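Local coordinates for protein type C neurotoxin (PDB 3PME) that probably recognises gangliosides and other lipids of the neuronal membrane through this receptor-binding domain of a botulinum C/D mosaic neurotoxin, at residues 155-159 / 207-211. Sequence-based numbering, arbitrary orientation.
Sequences LYING and NEDIN. With SO4 (sulfate ion), chain B.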
loop_
_atom_site.group_PDB
_atom_site.type_symbol
_atom_site.label_atom_id
_atom_site.label_comp_id
_atom_site.label_asym_id
_atom_site.label_seq_id
_atom_site.Cartn_x
_atom_site.Cartn_y
_atom_site.Cartn_z
ATOM N N LEU A 155 -8.352 15.897 9.733
ATOM C CA LEU A 155 -7.443 14.968 9.074
ATOM C C LEU A 155 -8.093 13.607 8.908
ATOM O O LEU A 155 -8.511 12.978 9.891
ATOM C CB LEU A 155 -6.173 14.826 9.908
ATOM C CG LEU A 155 -5.184 13.776 9.403
ATOM C CD1 LEU A 155 -4.793 14.081 7.976
ATOM C CD2 LEU A 155 -3.971 13.789 10.304
ATOM N N TYR A 156 -8.165 13.157 7.654
ATOM C CA TYR A 156 -8.714 11.851 7.302
ATOM C C TYR A 156 -7.582 10.968 6.808
ATOM O O TYR A 156 -6.721 11.433 6.071
ATOM C CB TYR A 156 -9.735 11.970 6.171
ATOM C CG TYR A 156 -11.007 12.674 6.577
ATOM C CD1 TYR A 156 -11.034 14.054 6.726
ATOM C CD2 TYR A 156 -12.173 11.963 6.811
ATOM C CE1 TYR A 156 -12.197 14.709 7.100
ATOM C CE2 TYR A 156 -13.353 12.620 7.205
ATOM C CZ TYR A 156 -13.343 13.995 7.334
ATOM O OH TYR A 156 -14.491 14.669 7.723
ATOM N N ILE A 157 -7.599 9.711 7.235
ATOM C CA ILE A 157 -6.646 8.698 6.756
ATOM C C ILE A 157 -7.443 7.551 6.156
ATOM O O ILE A 157 -8.280 6.935 6.828
ATOM C CB ILE A 157 -5.736 8.167 7.891
ATOM C CG1 ILE A 157 -4.911 9.300 8.506
ATOM C CG2 ILE A 157 -4.823 7.028 7.358
ATOM C CD1 ILE A 157 -3.931 9.950 7.521
ATOM N N ASN A 158 -7.182 7.272 4.883
ATOM C CA ASN A 158 -7.912 6.240 4.164
ATOM C C ASN A 158 -9.429 6.409 4.302
ATOM O O ASN A 158 -10.175 5.444 4.493
ATOM C CB ASN A 158 -7.443 4.849 4.601
ATOM C CG ASN A 158 -5.999 4.586 4.218
ATOM O OD1 ASN A 158 -5.491 5.178 3.275
ATOM N ND2 ASN A 158 -5.332 3.710 4.954
ATOM N N GLY A 159 -9.874 7.665 4.250
ATOM C CA GLY A 159 -11.296 7.956 4.222
ATOM C C GLY A 159 -11.958 8.026 5.588
ATOM O O GLY A 159 -13.174 8.182 5.687
ATOM N N ASN A 207 -17.669 13.546 3.947
ATOM C CA ASN A 207 -17.131 12.216 4.183
ATOM C C ASN A 207 -17.395 11.295 3.003
ATOM O O ASN A 207 -16.526 10.515 2.604
ATOM C CB ASN A 207 -17.709 11.626 5.460
ATOM C CG ASN A 207 -17.206 12.341 6.689
ATOM O OD1 ASN A 207 -16.443 13.302 6.581
ATOM N ND2 ASN A 207 -17.613 11.874 7.863
ATOM N N GLU A 208 -18.591 11.392 2.432
ATOM C CA GLU A 208 -18.946 10.568 1.284
ATOM C C GLU A 208 -18.029 10.852 0.092
ATOM O O GLU A 208 -17.554 9.932 -0.580
ATOM C CB GLU A 208 -20.414 10.792 0.901
ATOM C CG GLU A 208 -20.881 9.954 -0.279
ATOM C CD GLU A 208 -22.388 9.999 -0.466
ATOM O OE1 GLU A 208 -23.077 10.650 0.354
ATOM O OE2 GLU A 208 -22.883 9.382 -1.431
ATOM N N ASP A 209 -17.780 12.130 -0.168
ATOM C CA ASP A 209 -16.942 12.516 -1.294
ATOM C C ASP A 209 -15.479 12.134 -1.080
ATOM O O ASP A 209 -14.809 11.688 -2.006
ATOM C CB ASP A 209 -17.096 14.001 -1.610
ATOM C CG ASP A 209 -18.391 14.297 -2.349
ATOM O OD1 ASP A 209 -19.045 13.329 -2.804
ATOM O OD2 ASP A 209 -18.749 15.484 -2.482
ATOM N N ILE A 210 -14.989 12.286 0.144
ATOM C CA ILE A 210 -13.630 11.844 0.458
ATOM C C ILE A 210 -13.465 10.363 0.146
ATOM O O ILE A 210 -12.459 9.943 -0.428
ATOM C CB ILE A 210 -13.293 12.129 1.922
ATOM C CG1 ILE A 210 -13.183 13.646 2.134
ATOM C CG2 ILE A 210 -12.005 11.398 2.331
ATOM C CD1 ILE A 210 -13.043 14.059 3.586
ATOM N N ASN A 211 -14.465 9.569 0.500
ATOM C CA ASN A 211 -14.406 8.139 0.206
ATOM C C ASN A 211 -14.533 7.785 -1.273
ATOM O O ASN A 211 -13.983 6.782 -1.727
ATOM C CB ASN A 211 -15.391 7.371 1.080
ATOM C CG ASN A 211 -14.863 7.176 2.490
ATOM O OD1 ASN A 211 -15.088 8.009 3.381
ATOM N ND2 ASN A 211 -14.123 6.094 2.693
HETATM S S SO4 B . -19.780 15.114 6.932
HETATM O O1 SO4 B . -18.691 16.021 7.290
HETATM O O2 SO4 B . -21.024 15.878 6.877
HETATM O O3 SO4 B . -19.518 14.524 5.627
HETATM O O4 SO4 B . -19.886 14.063 7.940
#
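In the lectin-like (concanavalin-type) jelly roll that forms the N-terminal half of the receptor-binding domain, the end of strand 152-157 and the turn after it meet the first turn of helix 207-218, with Tyr156, Asn207 and Ile210 carrying most of the contact. The CD1 methyl of Ile210 sits over one face of the Tyr156 ring, 3.5 Å from its centroid and almost straight above the ring centre, a CH-pi contact. Ile210 places this methyl by extending its chain, CD1 anti to CA (chi2 172°). At the far end of the ring, Tyr156 OH donates a hydrogen bond to Asn207 OD1 over 2.6 Å. The donor approaches at a C=O...O angle of 145° and lies slightly off the carbonyl plane, and amide and ring planes are steeply inclined, 73° apart. Methyl and amide thus hold the phenol at its face and its hydroxyl, and Lys154 NZ adds a weak hydrogen bond to that oxygen. The backbone N of Asn207, at the start of the helix, also gives a nearly straight 2.7 Å hydrogen bond to O3 of a sulfate ion, probably from the crystallisation liquor. Nearer the turn, Gly159 CA rests 4.0 Å from Ile210 CG2. Its CA is 5.1 Å from Asn211 CA, a close backbone approach. Around the contact, strand 152-157 runs between antiparallel strands 141-148 and 160-166; Ile210 also touches Thr144 of the former and Tyr156 packs on Leu161 of the latter. The start of the helix thus lies against strands 141-148 and 152-157, beside the turn that leads into 160-166.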